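PDB 3IIC: CheC domain protein from Shewanella loihica PV-4, which probably takes part in chemotaxis signalling as a CheX-like member of the CheC family of phosphatases. Local coordinates for residues N3-P9 and L104-Y110; P9-L14 and V97-A101; E64-L68 and P79-D83. One frame throughout, in Å; residues are numbered along the deposited sequence. Where two conformers were deposited one is given.

Interaction 1 (N3-P9 and L104-Y110); sequences NVDFINP and LLSDKGY
The rings of Phe6 and Tyr110 meet as an offset edge-to-face (T-shaped) pair, with centroids 5.2 Å apart and planes at 66°. Phe6 CD2 lies over one face of Tyr110, 3.5 Å from its CD1, while CD1 of Leu105 sits above one face of the Phe6 ring near the rim. At the edge of the Tyr110 ring, Asn3 ND2 comes within 2.6 Å of Tyr110 OH, a weak hydrogen bond bent to 129°, with the amide plane turned 80° from the ring. Tyrosine suits this half-exposed place: its ring packs on Phe6 and its hydroxyl meets the Asn3 amide. Lys108, extended beyond CG, carries NZ to the backbone O of Asp5 at 2.7 Å, in the carbonyl plane and on a lone pair. Pro9 has no N-H to give this carbonyl, which is consistent with its accepting from Lys108, and the helix is kinked there. The same proline turns its ring to the other helix, Pro9 CG lying 3.7 Å from Leu105 CD2 and Pro9 CB 4.0 Å from Leu104 CB. Gly109, the first residue to leave helical angles, has positive phi in a Schellman motif, where a side chain would jam against the preceding carbonyl O. The contact joins the first turns of helix 4-22 to the end of helix 84-107; Phe6 also meets Phe10 and, edge-to-face, Phe153 of strand 147-154, while Leu105 touches Phe112.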
loop_
_atom_site.group_PDB
_atom_site.type_symbol
_atom_site.label_atom_id
_atom_site.label_comp_id
_atom_site.label_asym_id
_atom_site.label_seq_id
_atom_site.Cartn_x
_atom_site.Cartn_y
_atom_site.Cartn_z
ATOM N N ASN A 3 12.958 15.424 9.696
ATOM C CA ASN A 3 13.438 16.637 9.030
ATOM C C ASN A 3 12.358 17.314 8.172
ATOM O O ASN A 3 11.729 16.667 7.314
ATOM C CB ASN A 3 14.657 16.355 8.114
ATOM C CG ASN A 3 15.997 16.344 8.852
ATOM O OD1 ASN A 3 16.128 16.803 9.998
ATOM N ND2 ASN A 3 17.022 15.857 8.163
ATOM N N VAL A 4 12.173 18.615 8.407
ATOM C CA VAL A 4 11.263 19.463 7.610
ATOM C C VAL A 4 11.803 19.589 6.154
ATOM O O VAL A 4 11.032 19.783 5.223
ATOM C CB VAL A 4 11.056 20.858 8.317
ATOM C CG1 VAL A 4 10.234 21.822 7.483
ATOM C CG2 VAL A 4 10.393 20.658 9.674
ATOM N N ASP A 5 13.128 19.468 5.981
ATOM C CA ASP A 5 13.782 19.485 4.653
ATOM C C ASP A 5 13.465 18.237 3.843
ATOM O O ASP A 5 13.539 18.272 2.617
ATOM C CB ASP A 5 15.306 19.565 4.772
ATOM C CG ASP A 5 15.763 20.770 5.541
ATOM O OD1 ASP A 5 15.269 21.877 5.248
ATOM O OD2 ASP A 5 16.603 20.609 6.446
ATOM N N PHE A 6 13.224 17.137 4.551
ATOM C CA PHE A 6 12.842 15.880 3.953
ATOM C C PHE A 6 11.338 15.856 3.645
ATOM O O PHE A 6 10.939 15.452 2.546
ATOM C CB PHE A 6 13.212 14.711 4.864
ATOM C CG PHE A 6 13.073 13.397 4.194
ATOM C CD1 PHE A 6 11.911 12.625 4.345
ATOM C CD2 PHE A 6 14.070 12.961 3.323
ATOM C CE1 PHE A 6 11.772 11.401 3.675
ATOM C CE2 PHE A 6 13.950 11.740 2.642
ATOM C CZ PHE A 6 12.790 10.959 2.818
ATOM N N ILE A 7 10.519 16.264 4.618
ATOM C CA ILE A 7 9.053 16.268 4.481
ATOM C C ILE A 7 8.528 17.277 3.454
ATOM O O ILE A 7 7.712 16.911 2.623
ATOM C CB ILE A 7 8.336 16.536 5.838
ATOM C CG1 ILE A 7 8.602 15.389 6.826
ATOM C CG2 ILE A 7 6.815 16.711 5.646
ATOM C CD1 ILE A 7 7.970 15.600 8.187
ATOM N N ASN A 8 8.987 18.527 3.527
ATOM C CA ASN A 8 8.494 19.601 2.625
ATOM C C ASN A 8 8.395 19.304 1.113
ATOM O O ASN A 8 7.390 19.660 0.526
ATOM C CB ASN A 8 9.199 20.959 2.881
ATOM C CG ASN A 8 8.701 21.672 4.154
ATOM O OD1 ASN A 8 7.758 21.249 4.807
ATOM N ND2 ASN A 8 9.345 22.772 4.488
ATOM N N PRO A 9 9.433 18.686 0.492
ATOM C CA PRO A 9 9.377 18.291 -0.927
ATOM C C PRO A 9 8.155 17.417 -1.292
ATOM O O PRO A 9 7.588 17.611 -2.350
ATOM C CB PRO A 9 10.686 17.534 -1.126
ATOM C CG PRO A 9 11.634 18.269 -0.212
ATOM C CD PRO A 9 10.823 18.640 0.998
ATOM N N LEU A 104 13.696 16.778 -5.942
ATOM C CA LEU A 104 14.006 17.893 -5.025
ATOM C C LEU A 104 14.982 17.431 -3.921
ATOM O O LEU A 104 15.953 18.143 -3.573
ATOM C CB LEU A 104 12.719 18.483 -4.413
ATOM C CG LEU A 104 11.801 19.413 -5.253
ATOM C CD1 LEU A 104 11.715 19.063 -6.754
ATOM C CD2 LEU A 104 10.396 19.489 -4.626
ATOM N N LEU A 105 14.724 16.227 -3.413
ATOM C CA LEU A 105 15.525 15.576 -2.376
ATOM C C LEU A 105 16.907 15.084 -2.846
ATOM O O LEU A 105 17.823 14.987 -2.019
ATOM C CB LEU A 105 14.716 14.431 -1.747
ATOM C CG LEU A 105 13.470 14.888 -0.962
ATOM C CD1 LEU A 105 12.417 13.783 -0.826
ATOM C CD2 LEU A 105 13.897 15.438 0.396
ATOM N N SER A 106 17.052 14.752 -4.140
ATOM C CA SER A 106 18.346 14.324 -4.702
ATOM C C SER A 106 19.346 15.480 -4.682
ATOM O O SER A 106 20.517 15.270 -4.408
ATOM C CB SER A 106 18.199 13.795 -6.130
ATOM O OG SER A 106 17.804 14.823 -7.018
ATOM N N ASP A 107 18.861 16.693 -4.967
ATOM C CA ASP A 107 19.690 17.918 -4.953
ATOM C C ASP A 107 20.200 18.217 -3.543
ATOM O O ASP A 107 21.319 18.702 -3.390
ATOM C CB ASP A 107 18.915 19.138 -5.469
ATOM C CG ASP A 107 18.285 18.907 -6.845
ATOM O OD1 ASP A 107 18.872 18.186 -7.684
ATOM O OD2 ASP A 107 17.194 19.462 -7.068
ATOM N N LYS A 108 19.372 17.929 -2.537
ATOM C CA LYS A 108 19.726 18.074 -1.124
ATOM C C LYS A 108 20.611 16.932 -0.552
ATOM O O LYS A 108 21.101 17.061 0.576
ATOM C CB LYS A 108 18.469 18.216 -0.245
ATOM C CG LYS A 108 17.677 19.513 -0.422
ATOM C CD LYS A 108 16.513 19.534 0.596
ATOM C CE LYS A 108 15.470 20.617 0.314
ATOM N NZ LYS A 108 14.178 20.338 1.018
ATOM N N GLY A 109 20.800 15.833 -1.299
ATOM C CA GLY A 109 21.601 14.670 -0.846
ATOM C C GLY A 109 20.815 13.425 -0.419
ATOM O O GLY A 109 21.419 12.363 -0.208
ATOM N N TYR A 110 19.497 13.545 -0.252
ATOM C CA TYR A 110 18.646 12.399 0.118
ATOM C C TYR A 110 18.351 11.622 -1.165
ATOM O O TYR A 110 17.793 12.180 -2.088
ATOM C CB TYR A 110 17.342 12.854 0.786
ATOM C CG TYR A 110 17.500 13.640 2.084
ATOM C CD1 TYR A 110 17.548 12.985 3.330
ATOM C CD2 TYR A 110 17.592 15.050 2.077
ATOM C CE1 TYR A 110 17.671 13.711 4.530
ATOM C CE2 TYR A 110 17.720 15.779 3.279
ATOM C CZ TYR A 110 17.751 15.097 4.490
ATOM O OH TYR A 110 17.878 15.801 5.658
#

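Interaction 2 (P9-L14 and V97-A101); sequences PFLDSL and VTGGA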
loop_
_atom_site.group_PDB
_atom_site.type_symbol
_atom_site.label_atom_id
_atom_site.label_comp_id
_atom_site.label_asym_id
_atom_site.label_seq_id
_atom_site.Cartn_x
_atom_site.Cartn_y
_atom_site.Cartn_z
ATOM N N PRO A 9 9.433 18.686 0.492
ATOM C CA PRO A 9 9.377 18.291 -0.927
ATOM C C PRO A 9 8.155 17.417 -1.292
ATOM O O PRO A 9 7.588 17.611 -2.350
ATOM C CB PRO A 9 10.686 17.534 -1.126
ATOM C CG PRO A 9 11.634 18.269 -0.212
ATOM C CD PRO A 9 10.823 18.640 0.998
ATOM N N PHE A 10 7.754 16.507 -0.406
ATOM C CA PHE A 10 6.549 15.684 -0.619
ATOM C C PHE A 10 5.278 16.537 -0.574
ATOM O O PHE A 10 4.403 16.368 -1.404
ATOM C CB PHE A 10 6.448 14.545 0.403
ATOM C CG PHE A 10 7.523 13.508 0.264
ATOM C CD1 PHE A 10 7.434 12.506 -0.713
ATOM C CD2 PHE A 10 8.640 13.526 1.105
ATOM C CE1 PHE A 10 8.437 11.548 -0.848
ATOM C CE2 PHE A 10 9.635 12.564 0.991
ATOM C CZ PHE A 10 9.554 11.575 0.012
ATOM N N LEU A 11 5.208 17.469 0.374
ATOM C CA LEU A 11 4.034 18.365 0.529
ATOM C C LEU A 11 3.883 19.331 -0.670
ATOM O O LEU A 11 2.789 19.481 -1.227
ATOM C CB LEU A 11 4.106 19.138 1.862
ATOM C CG LEU A 11 4.201 18.305 3.163
ATOM C CD1 LEU A 11 4.049 19.228 4.378
ATOM C CD2 LEU A 11 3.174 17.124 3.240
ATOM N N ASP A 12 4.997 19.954 -1.056
ATOM C CA ASP A 12 5.049 20.845 -2.212
ATOM C C ASP A 12 4.648 20.137 -3.542
ATOM O O ASP A 12 3.995 20.745 -4.367
ATOM C CB ASP A 12 6.457 21.410 -2.406
ATOM C CG ASP A 12 6.921 22.357 -1.280
ATOM O OD1 ASP A 12 6.116 22.919 -0.497
ATOM O OD2 ASP A 12 8.156 22.546 -1.219
ATOM N N SER A 13 5.084 18.889 -3.737
ATOM C CA SER A 13 4.795 18.116 -4.956
ATOM C C SER A 13 3.325 17.808 -5.063
ATOM O O SER A 13 2.799 17.838 -6.166
ATOM C CB SER A 13 5.554 16.785 -5.029
ATOM O OG SER A 13 6.931 16.993 -4.971
ATOM N N LEU A 14 2.711 17.457 -3.923
ATOM C CA LEU A 14 1.292 17.244 -3.823
ATOM C C LEU A 14 0.517 18.475 -4.326
ATOM O O LEU A 14 -0.317 18.333 -5.205
ATOM C CB LEU A 14 0.861 16.874 -2.405
ATOM C CG LEU A 14 -0.644 16.569 -2.226
ATOM C CD1 LEU A 14 -1.071 15.426 -3.128
ATOM C CD2 LEU A 14 -0.994 16.277 -0.748
ATOM N N VAL A 97 3.767 12.761 -7.488
ATOM C CA VAL A 97 4.096 13.379 -6.198
ATOM C C VAL A 97 5.437 12.825 -5.676
ATOM O O VAL A 97 6.357 13.601 -5.362
ATOM C CB VAL A 97 2.951 13.204 -5.132
ATOM C CG1 VAL A 97 3.410 13.627 -3.754
ATOM C CG2 VAL A 97 1.672 13.973 -5.545
ATOM N N THR A 98 5.558 11.497 -5.623
ATOM C CA THR A 98 6.781 10.819 -5.144
ATOM C C THR A 98 8.034 11.134 -6.021
ATOM O O THR A 98 9.097 11.484 -5.484
ATOM C CB THR A 98 6.575 9.278 -5.021
ATOM O OG1 THR A 98 5.300 9.032 -4.431
ATOM C CG2 THR A 98 7.644 8.658 -4.151
ATOM N N GLY A 99 7.886 11.030 -7.342
ATOM C CA GLY A 99 8.952 11.350 -8.310
ATOM C C GLY A 99 9.375 12.806 -8.222
ATOM O O GLY A 99 10.576 13.108 -8.283
ATOM N N GLY A 100 8.399 13.706 -8.056
ATOM C CA GLY A 100 8.666 15.136 -7.856
ATOM C C GLY A 100 9.482 15.389 -6.580
ATOM O O GLY A 100 10.410 16.188 -6.589
ATOM N N ALA A 101 9.115 14.710 -5.487
ATOM C CA ALA A 101 9.858 14.793 -4.215
ATOM C C ALA A 101 11.265 14.155 -4.352
ATOM O O ALA A 101 12.248 14.726 -3.857
ATOM C CB ALA A 101 9.064 14.139 -3.073
#
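Ala101 sets its methyl against the flat side of Phe10, CB standing 3.6 Å from the ring centroid and 25° off the normal, a CH-pi contact shifted toward the rim so that Phe10 CD1 is the nearest ring atom at 3.3 Å. CG2 of Thr98 lies more loosely at the ring edge. One turn along, Ser13 faces the other backbone directly: its CB is 3.3 Å from Val97 O, and its OG rests beside the peptide between Gly100 and Ala101. The small residues explain this closeness. A CB on Gly100 would point at Ser13 and fall about 3.0 Å from its OG, so glycine fits here, and alanine gives the ring a methyl without forcing the helices apart. Val97 spreads its two branches along the first helix, CG1 at 3.7 Å from Phe10 O and CG2 at 3.9 Å from Leu14 CD1. The axes of 9-14 and 97-101 approach to 8.1 Å, their directions 130° apart, as helices 4-22 and 84-107 cross on the antiparallel sheet of what is probably a CheC-like alpha-plus-beta fold. What fixes the serine is its own helix: with OG beside the backbone N (chi1 -58°), it donates to Pro9 O at 2.8 Å, and that buried carbonyl also accepts from Ser13 N, the two donors coming from opposite faces of its plane. Farther out, Phe10 rests on Leu58, Met49 and Ile151, and Leu14 and Val97 both reach Ile60, while Thr98 turns its hydroxyl back to Thr94 O.

Interaction 3 (E64-L68 and P79-D83); sequences ETLIL and PESID
Glu64 holds CG opposite its backbone N (chi1 177°) and runs on extended, which brings CB and CG across the end of Ile82; Leu68, with CG beside its own N (chi1 -59°), sends both methyls into the bend of 79-83. Ile82 extends toward the helix through CG1, and its CD1 ends 4.0 Å from Glu64 CB and 4.2 Å from Ile67 CG2. The Leu68 branches divide the work: CD1 lies 3.7 Å from the carbonyl carbon of Glu80, and CD2 is 3.6 Å from Ser81 O and 4.1 Å from Pro79 CB. No hydrogen bond crosses; the hold is van der Waals contact, much of it leucine methyls against loop backbone, with proline offering a rigid ring beside them. This is a helix-loop-helix connection in which the first turn of helix 64-75 backs onto the linker leading to helix 84-107. CB, CG and OE2 of Glu64 lie against Ile82, while its OE1 lies near Glu80 O, unbonded. With an alanine at Glu64, the CG and carboxylate would be gone, and Ile82 CD1 would probably keep only the CB contact on that flank and turn more readily. Asp83 N-caps the next helix through OD1 to Val86 N, and the Glu64 backbone N is bonded to Asp42 OD2. Deeper in, Ile67 packs on Val86, Leu89 and Val90, and both it and Ile82 touch Val43 of strand 43-51.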
loop_
_atom_site.group_PDB
_atom_site.type_symbol
_atom_site.label_atom_id
_atom_site.label_comp_id
_atom_site.label_asym_id
_atom_site.label_seq_id
_atom_site.Cartn_x
_atom_site.Cartn_y
_atom_site.Cartn_z
ATOM N N GLU A 64 -14.219 10.561 -1.409
ATOM C CA GLU A 64 -14.815 10.372 -2.730
ATOM C C GLU A 64 -15.189 11.691 -3.436
ATOM O O GLU A 64 -14.845 11.872 -4.596
ATOM C CB GLU A 64 -16.045 9.428 -2.664
ATOM C CG GLU A 64 -16.736 9.261 -4.035
ATOM C CD GLU A 64 -17.807 8.194 -4.072
ATOM O OE1 GLU A 64 -18.898 8.500 -4.566
ATOM O OE2 GLU A 64 -17.572 7.059 -3.639
ATOM N N THR A 65 -15.876 12.603 -2.749
ATOM C CA THR A 65 -16.327 13.871 -3.365
ATOM C C THR A 65 -15.165 14.703 -3.929
ATOM O O THR A 65 -15.307 15.321 -4.972
ATOM C CB THR A 65 -17.166 14.751 -2.401
ATOM O OG1 THR A 65 -16.415 14.948 -1.203
ATOM C CG2 THR A 65 -18.519 14.107 -2.054
ATOM N N LEU A 66 -14.015 14.673 -3.257
ATOM C CA LEU A 66 -12.836 15.416 -3.694
ATOM C C LEU A 66 -12.225 14.838 -4.969
ATOM O O LEU A 66 -11.961 15.588 -5.897
ATOM C CB LEU A 66 -11.772 15.490 -2.577
ATOM C CG LEU A 66 -10.433 16.163 -2.958
ATOM C CD1 LEU A 66 -10.624 17.561 -3.612
ATOM C CD2 LEU A 66 -9.467 16.202 -1.767
ATOM N N ILE A 67 -11.984 13.525 -5.002
ATOM C CA ILE A 67 -11.365 12.890 -6.169
ATOM C C ILE A 67 -12.274 12.919 -7.382
ATOM O O ILE A 67 -11.775 13.075 -8.495
ATOM C CB ILE A 67 -10.831 11.443 -5.881
ATOM C CG1 ILE A 67 -9.857 11.000 -6.974
ATOM C CG2 ILE A 67 -11.992 10.434 -5.643
ATOM C CD1 ILE A 67 -8.608 11.907 -7.120
ATOM N N LEU A 68 -13.592 12.788 -7.175
ATOM C CA LEU A 68 -14.557 12.909 -8.287
ATOM C C LEU A 68 -14.628 14.358 -8.829
ATOM O O LEU A 68 -14.833 14.538 -10.012
ATOM C CB LEU A 68 -15.948 12.306 -7.929
ATOM C CG LEU A 68 -15.957 10.801 -7.544
ATOM C CD1 LEU A 68 -17.399 10.231 -7.346
ATOM C CD2 LEU A 68 -15.213 9.967 -8.583
ATOM N N PRO A 79 -17.571 11.188 -12.525
ATOM C CA PRO A 79 -17.872 9.745 -12.720
ATOM C C PRO A 79 -18.954 9.032 -11.866
ATOM O O PRO A 79 -19.148 7.827 -12.089
ATOM C CB PRO A 79 -16.525 9.074 -12.403
ATOM C CG PRO A 79 -15.542 10.065 -12.802
ATOM C CD PRO A 79 -16.114 11.399 -12.426
ATOM N N GLU A 80 -19.594 9.695 -10.892
ATOM C CA GLU A 80 -20.621 9.071 -9.978
ATOM C C GLU A 80 -20.091 8.153 -8.872
ATOM O O GLU A 80 -20.609 8.222 -7.753
ATOM C CB GLU A 80 -21.811 8.374 -10.689
ATOM C CG GLU A 80 -22.969 9.295 -11.058
ATOM C CD GLU A 80 -24.123 8.523 -11.665
ATOM O OE1 GLU A 80 -23.889 7.793 -12.656
ATOM O OE2 GLU A 80 -25.269 8.656 -11.171
ATOM N N SER A 81 -19.143 7.260 -9.200
ATOM C CA SER A 81 -18.442 6.406 -8.211
ATOM C C SER A 81 -16.951 6.301 -8.553
ATOM O O SER A 81 -16.511 6.748 -9.615
ATOM C CB SER A 81 -19.041 4.996 -8.159
ATOM O OG SER A 81 -18.563 4.188 -9.223
ATOM N N ILE A 82 -16.198 5.660 -7.668
ATOM C CA ILE A 82 -14.759 5.475 -7.854
ATOM C C ILE A 82 -14.564 4.203 -8.673
ATOM O O ILE A 82 -14.780 3.115 -8.169
ATOM C CB ILE A 82 -14.012 5.445 -6.510
ATOM C CG1 ILE A 82 -14.112 6.815 -5.844
ATOM C CG2 ILE A 82 -12.545 5.064 -6.706
ATOM C CD1 ILE A 82 -13.632 6.814 -4.405
ATOM N N ASP A 83 -14.148 4.373 -9.931
ATOM C CA ASP A 83 -13.948 3.277 -10.885
ATOM C C ASP A 83 -12.481 3.163 -11.275
ATOM O O ASP A 83 -11.610 3.763 -10.629
ATOM C CB ASP A 83 -14.912 3.426 -12.102
ATOM C CG ASP A 83 -14.753 4.733 -12.852
ATOM O OD1 ASP A 83 -13.767 5.506 -12.655
ATOM O OD2 ASP A 83 -15.672 5.002 -13.646
#

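From the N terminus, helix 4-22 supplies one side of both interaction 1 and interaction 2, the two sharing Pro9. The chain then passes through strands 27-28, 43-51 and 54-62 before interaction 3 closes a short loop between the start of helix 64-75 and the linker after it. Helix 84-107 follows, closing interaction 2 at 97-101 and interaction 1 at 104-110. The loops are nested without crossing: 3 inside 2, and 2 inside 1. Interactions 1 and 2 touch through Leu105 CD1 and Phe10 CE2 (3.5 Å), forming one helix interface; interaction 3, near the other end of helix 84-107, lies on the opposite side of the chain's centre, about 32 Å from interaction 1 between centres.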